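Local coordinates for glutamate ABC superfamily ATP binding cassette transporter, binding protein (Enterococcus faecium DO, PDB 5EYF), which binds glutamate and, as a family 3 solute-binding protein, probably delivers it to an ABC transporter for uptake into the cell, at residues Q39-D44 with K230-W235; A105-L110 with T194-P199. All blocks are in the same frame, centred on the assembly; numbering follows the deposited sequence.

Contact 1. Residues Q39-D44 with K230-W235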
loop_
_atom_site.group_PDB
_atom_site.type_symbol
_atom_site.label_atom_id
_atom_site.label_comp_id
_atom_site.label_asym_id
_atom_site.label_seq_id
_atom_site.Cartn_x
_atom_site.Cartn_y
_atom_site.Cartn_z
ATOM N N GLN B 39 9.637 -14.077 -17.957
ATOM C CA GLN B 39 10.204 -12.756 -17.700
ATOM C C GLN B 39 9.223 -11.896 -16.915
ATOM O O GLN B 39 8.008 -12.079 -17.008
ATOM C CB GLN B 39 10.543 -12.037 -19.010
ATOM C CG GLN B 39 11.534 -12.775 -19.888
ATOM C CD GLN B 39 11.783 -12.037 -21.174
ATOM O OE1 GLN B 39 10.844 -11.616 -21.845
ATOM N NE2 GLN B 39 13.053 -11.842 -21.513
ATOM N N GLY B 40 9.757 -10.950 -16.157
ATOM C CA GLY B 40 8.925 -10.001 -15.429
ATOM C C GLY B 40 9.549 -9.597 -14.109
ATOM O O GLY B 40 10.570 -10.108 -13.687
ATOM N N PHE B 41 8.895 -8.632 -13.464
ATOM C CA PHE B 41 9.337 -8.150 -12.160
ATOM C C PHE B 41 9.389 -9.276 -11.133
ATOM O O PHE B 41 10.343 -9.366 -10.354
ATOM C CB PHE B 41 8.387 -7.031 -11.704
ATOM C CG PHE B 41 8.673 -6.461 -10.346
ATOM C CD1 PHE B 41 9.713 -5.549 -10.173
ATOM C CD2 PHE B 41 7.866 -6.774 -9.253
ATOM C CE1 PHE B 41 9.974 -4.997 -8.933
ATOM C CE2 PHE B 41 8.105 -6.209 -8.014
ATOM C CZ PHE B 41 9.156 -5.319 -7.844
ATOM N N ASP B 42 8.322 -10.084 -11.037
ATOM C CA ASP B 42 8.331 -11.183 -10.067
ATOM C C ASP B 42 9.480 -12.147 -10.350
ATOM O O ASP B 42 10.145 -12.621 -9.422
ATOM C CB ASP B 42 7.019 -11.986 -10.109
ATOM C CG ASP B 42 5.854 -11.304 -9.424
ATOM O OD1 ASP B 42 6.053 -10.384 -8.586
ATOM O OD2 ASP B 42 4.705 -11.749 -9.737
ATOM N N VAL B 43 9.696 -12.477 -11.635
ATOM C CA VAL B 43 10.808 -13.344 -12.029
ATOM C C VAL B 43 12.144 -12.733 -11.606
ATOM O O VAL B 43 13.028 -13.429 -11.079
ATOM C CB VAL B 43 10.758 -13.603 -13.546
ATOM C CG1 VAL B 43 12.035 -14.325 -14.018
ATOM C CG2 VAL B 43 9.530 -14.421 -13.888
ATOM N N ASP B 44 12.326 -11.434 -11.846
ATOM C CA ASP B 44 13.620 -10.819 -11.515
ATOM C C ASP B 44 13.849 -10.734 -10.010
ATOM O O ASP B 44 14.984 -10.896 -9.529
ATOM C CB ASP B 44 13.730 -9.432 -12.147
ATOM C CG ASP B 44 14.046 -9.498 -13.643
ATOM O OD1 ASP B 44 14.255 -10.618 -14.182
ATOM O OD2 ASP B 44 14.093 -8.429 -14.279
ATOM N N LYS B 230 16.837 -1.149 -8.644
ATOM C CA LYS B 230 17.195 -1.370 -10.040
ATOM C C LYS B 230 16.142 -2.228 -10.742
ATOM O O LYS B 230 15.748 -1.944 -11.881
ATOM C CB LYS B 230 18.577 -2.030 -10.108
ATOM C CG LYS B 230 19.215 -1.992 -11.471
ATOM C CD LYS B 230 20.649 -2.497 -11.445
ATOM C CE LYS B 230 21.360 -2.182 -12.773
ATOM N NZ LYS B 230 22.711 -2.840 -12.891
ATOM N N ILE B 231 15.693 -3.298 -10.081
ATOM C CA ILE B 231 14.690 -4.177 -10.686
ATOM C C ILE B 231 13.363 -3.438 -10.868
ATOM O O ILE B 231 12.688 -3.576 -11.907
ATOM C CB ILE B 231 14.521 -5.440 -9.830
ATOM C CG1 ILE B 231 15.799 -6.271 -9.823
ATOM C CG2 ILE B 231 13.327 -6.297 -10.322
ATOM C CD1 ILE B 231 15.807 -7.382 -8.787
ATOM N N TYR B 232 12.972 -2.640 -9.868
ATOM C CA TYR B 232 11.757 -1.837 -9.980
ATOM C C TYR B 232 11.843 -0.877 -11.172
ATOM O O TYR B 232 10.895 -0.766 -11.960
ATOM C CB TYR B 232 11.501 -1.074 -8.675
ATOM C CG TYR B 232 10.133 -0.423 -8.723
ATOM C CD1 TYR B 232 8.999 -1.104 -8.282
ATOM C CD2 TYR B 232 9.969 0.835 -9.288
ATOM C CE1 TYR B 232 7.743 -0.530 -8.378
ATOM C CE2 TYR B 232 8.714 1.415 -9.400
ATOM C CZ TYR B 232 7.608 0.727 -8.949
ATOM O OH TYR B 232 6.372 1.307 -9.075
ATOM N N GLN B 233 12.988 -0.194 -11.321
ATOM C CA GLN B 233 13.179 0.770 -12.405
ATOM C C GLN B 233 13.157 0.112 -13.779
ATOM O O GLN B 233 12.784 0.755 -14.766
ATOM C CB GLN B 233 14.497 1.518 -12.200
ATOM C CG GLN B 233 14.463 2.418 -10.986
ATOM C CD GLN B 233 15.827 2.910 -10.521
ATOM O OE1 GLN B 233 16.052 3.126 -9.308
ATOM N NE2 GLN B 233 16.728 3.140 -11.476
ATOM N N LYS B 234 13.568 -1.156 -13.867
ATOM C CA LYS B 234 13.545 -1.881 -15.134
ATOM C C LYS B 234 12.122 -2.101 -15.630
ATOM O O LYS B 234 11.843 -1.950 -16.829
ATOM C CB LYS B 234 14.260 -3.226 -14.964
ATOM C CG LYS B 234 14.180 -4.155 -16.196
ATOM C CD LYS B 234 14.914 -5.473 -15.939
ATOM C CE LYS B 234 14.567 -6.524 -16.966
ATOM N NZ LYS B 234 15.189 -7.844 -16.652
ATOM N N TRP B 235 11.207 -2.445 -14.723
ATOM C CA TRP B 235 9.852 -2.849 -15.095
ATOM C C TRP B 235 8.819 -1.730 -15.004
ATOM O O TRP B 235 7.850 -1.747 -15.769
ATOM C CB TRP B 235 9.403 -4.050 -14.235
ATOM C CG TRP B 235 10.229 -5.256 -14.624
ATOM C CD1 TRP B 235 11.334 -5.759 -13.973
ATOM C CD2 TRP B 235 10.088 -6.020 -15.816
ATOM N NE1 TRP B 235 11.853 -6.819 -14.677
ATOM C CE2 TRP B 235 11.101 -7.005 -15.806
ATOM C CE3 TRP B 235 9.177 -5.996 -16.876
ATOM C CZ2 TRP B 235 11.246 -7.947 -16.832
ATOM C CZ3 TRP B 235 9.313 -6.932 -17.878
ATOM C CH2 TRP B 235 10.347 -7.891 -17.855
#
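I231 opens this contact, in which the last helix, 227-235, packs on the N-terminal turn of helix 41-54, near the glutamate site but not in it. Its CG2 branch, anti to the backbone N, wedges between two residues of the other helix. I231 CG2 lies 3.6 Å from D44 CB and also meets F41 CD1. The CD1 end of I231 rests near the D44 carbonyl and packs further along helix 41-54, on I45 and A48. Y232 follows with its backbone: its CA lies 3.8 Å from F41 CE1. The Y232 hydroxyl bonds to the E239 carbonyl, outside the two segments. F236 adds an edge-to-face contact with F41. K234 sends an extended chain across D44 at about a right angle. Its NZ reaches D44 OD2 at 2.7 Å in a salt bridge, on the syn lone pair. W235 lays one indole face on the helix start. G40, the N-cap residue, sits over the W235 six-membered ring, its CA 3.6 Å from the centroid, a CH-pi contact. F41 CB lies off-centre over the five-membered ring. K234 CG lies on the opposite indole face. W235 NE1 donates to D44 OD2 at 2.8 Å, almost straight at 168° and in the indole plane. It meets the carboxylate from above its plane. One carboxylate oxygen therefore takes two donors, and D44 ties K234 and W235 together. The lysine charge and the indole N-H would both be expected to stabilise D44 as the anion, and the indole bond probably helps set how the ring is turned over G40.

Contact 2. Residues A105-L110 with T194-P199. With MG (magnesium ion), chain D.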
loop_
_atom_site.group_PDB
_atom_site.type_symbol
_atom_site.label_atom_id
_atom_site.label_comp_id
_atom_site.label_asym_id
_atom_site.label_seq_id
_atom_site.Cartn_x
_atom_site.Cartn_y
_atom_site.Cartn_z
ATOM N N ALA B 105 0.287 -2.700 -5.018
ATOM C CA ALA B 105 -0.712 -2.552 -6.075
ATOM C C ALA B 105 -2.051 -2.099 -5.490
ATOM O O ALA B 105 -2.188 -1.853 -4.289
ATOM C CB ALA B 105 -0.847 -3.860 -6.879
ATOM N N GLY B 106 -3.061 -2.002 -6.348
ATOM C CA GLY B 106 -4.417 -1.727 -5.892
ATOM C C GLY B 106 -5.382 -2.052 -6.998
ATOM O O GLY B 106 -5.053 -1.896 -8.168
ATOM N N GLN B 107 -6.576 -2.506 -6.633
ATOM C CA GLN B 107 -7.518 -2.909 -7.673
ATOM C C GLN B 107 -8.044 -1.707 -8.446
ATOM O O GLN B 107 -8.275 -0.639 -7.881
ATOM C CB GLN B 107 -8.670 -3.704 -7.069
ATOM C CG GLN B 107 -9.510 -4.403 -8.141
ATOM C CD GLN B 107 -10.424 -5.445 -7.549
ATOM O OE1 GLN B 107 -10.160 -5.948 -6.472
ATOM N NE2 GLN B 107 -11.524 -5.745 -8.230
ATOM N N ALA B 108 -8.261 -1.892 -9.746
ATOM C CA ALA B 108 -8.645 -0.790 -10.623
ATOM C C ALA B 108 -9.549 -1.303 -11.729
ATOM O O ALA B 108 -9.850 -2.496 -11.813
ATOM C CB ALA B 108 -7.426 -0.082 -11.244
ATOM N N LEU B 109 -9.985 -0.372 -12.575
ATOM C CA LEU B 109 -10.894 -0.641 -13.684
ATOM C C LEU B 109 -10.247 -0.280 -15.005
ATOM O O LEU B 109 -9.637 0.778 -15.133
ATOM C CB LEU B 109 -12.165 0.184 -13.599
ATOM C CG LEU B 109 -13.081 -0.019 -12.404
ATOM C CD1 LEU B 109 -14.338 0.846 -12.537
ATOM C CD2 LEU B 109 -13.451 -1.487 -12.217
ATOM N N LEU B 110 -10.449 -1.133 -16.006
ATOM C CA LEU B 110 -10.061 -0.857 -17.381
ATOM C C LEU B 110 -11.327 -0.794 -18.231
ATOM O O LEU B 110 -12.171 -1.691 -18.146
ATOM C CB LEU B 110 -9.131 -1.969 -17.898
ATOM C CG LEU B 110 -8.543 -1.840 -19.308
ATOM C CD1 LEU B 110 -7.329 -0.950 -19.241
ATOM C CD2 LEU B 110 -8.179 -3.207 -19.916
ATOM N N THR B 194 -7.448 3.650 -7.779
ATOM C CA THR B 194 -7.569 2.324 -7.175
ATOM C C THR B 194 -8.603 2.361 -6.066
ATOM O O THR B 194 -8.787 3.388 -5.407
ATOM C CB THR B 194 -6.216 1.785 -6.609
ATOM O OG1 THR B 194 -5.693 2.677 -5.627
ATOM C CG2 THR B 194 -5.185 1.565 -7.731
ATOM N N PHE B 195 -9.278 1.236 -5.838
ATOM C CA PHE B 195 -10.271 1.192 -4.772
ATOM C C PHE B 195 -9.983 0.095 -3.753
ATOM O O PHE B 195 -10.798 -0.132 -2.848
ATOM C CB PHE B 195 -11.707 1.073 -5.339
ATOM C CG PHE B 195 -11.926 -0.088 -6.285
ATOM C CD1 PHE B 195 -12.359 -1.321 -5.808
ATOM C CD2 PHE B 195 -11.701 0.062 -7.648
ATOM C CE1 PHE B 195 -12.564 -2.405 -6.707
ATOM C CE2 PHE B 195 -11.906 -0.995 -8.540
ATOM C CZ PHE B 195 -12.326 -2.224 -8.074
ATOM N N THR B 196 -8.832 -0.569 -3.862
ATOM C CA THR B 196 -8.316 -1.401 -2.787
ATOM C C THR B 196 -6.821 -1.161 -2.659
ATOM O O THR B 196 -6.186 -0.571 -3.543
ATOM C CB THR B 196 -8.512 -2.892 -3.032
ATOM O OG1 THR B 196 -7.628 -3.310 -4.082
ATOM C CG2 THR B 196 -9.965 -3.230 -3.399
ATOM N N ASN B 197 -6.241 -1.665 -1.571
ATOM C CA ASN B 197 -4.794 -1.844 -1.512
ATOM C C ASN B 197 -4.481 -3.315 -1.727
ATOM O O ASN B 197 -5.136 -4.175 -1.142
ATOM C CB ASN B 197 -4.252 -1.370 -0.166
ATOM C CG ASN B 197 -4.449 0.100 0.013
ATOM O OD1 ASN B 197 -4.343 0.869 -0.948
ATOM N ND2 ASN B 197 -4.766 0.505 1.225
ATOM N N GLU B 198 -3.493 -3.605 -2.576
ATOM C CA GLU B 198 -3.105 -4.984 -2.890
ATOM C C GLU B 198 -1.606 -5.102 -2.688
ATOM O O GLU B 198 -0.842 -5.072 -3.656
ATOM C CB GLU B 198 -3.483 -5.365 -4.328
ATOM C CG GLU B 198 -4.975 -5.211 -4.676
ATOM C CD GLU B 198 -5.889 -6.221 -4.019
ATOM O OE1 GLU B 198 -5.498 -7.367 -3.773
ATOM O OE2 GLU B 198 -7.057 -5.879 -3.750
ATOM N N PRO B 199 -1.151 -5.216 -1.441
ATOM C CA PRO B 199 0.295 -5.402 -1.197
ATOM C C PRO B 199 0.720 -6.823 -1.545
ATOM O O PRO B 199 0.162 -7.790 -1.017
ATOM C CB PRO B 199 0.444 -5.132 0.304
ATOM C CG PRO B 199 -0.927 -5.451 0.860
ATOM C CD PRO B 199 -1.927 -5.096 -0.189
HETATM MG MG MG D . -2.927 1.860 -2.128
HETATM O O HOH W 1 -1.831 0.144 -2.296
HETATM O O HOH W 2 -4.067 1.275 -3.778
HETATM O O HOH W 3 -3.853 3.727 -2.159
HETATM O O HOH W 4 -1.984 2.468 -0.349
#
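A105 pairs with E198 as an antiparallel hydrogen-bonded pair where strands 103-112 and 198-205 meet, in the mixed sheet of one lobe of the two-lobed binding-protein fold. A105 O accepts from E198 N at 2.8 Å, and A105 N donates back to E198 O. Water 1, a magnesium ligand, also donates to A105 O. N197 OD1 binds the same ion at 2.1 Å, as does N197 of the second subunit, so the metal joins the two copies. Water 2 links it to T194 OG1 and T196 O. G106 brings its CA to 3.2 Å from T196 O; a CB here would run into T196 O and T194 CB. Q107 N then bonds to the side chain of T196, 2.9 Å from OG1. That hydroxyl donates its proton to the anti lone pair of E198 OE2, whose chain bends at chi2 (-71°) to receive it. Q107 CB lies over one face of the F195 ring, and the extended chain carries its amide past CZ. The amide is held by T172, N140 and S137. Q107 O accepts from F195 N at 2.9 Å, in the carbonyl plane. A108 CA lies 3.9 Å from F195 CE2, and L109 CD2 touches the same ring atom. E198 belongs to the glutamate pocket, and its OE1 bonds to T87. The T196 hydroxyl thus accepts from Q107 N and spends its proton on E198, which probably helps position this pocket residue.

How the contacts relate
The contacts lie in different lobes, their centres about 20 Å and their nearest atoms about 8 Å apart. Along the chain, both segments of contact 2 fall between those of contact 1. Contact 1 brings the last helix, 227-235, back onto helix 41-54, while contact 2 joins two strands of the mixed sheet. Contact 2 is the nearer to the ligand: the E198 side chain is about 4 Å from the bound glutamate, against about 12 Å for the F41 side chain. T85 and T87, both glutamate-binding residues, lie near the two contacts: T85 N bonds to D42, beside contact 1, and T87 is a neighbour of E198.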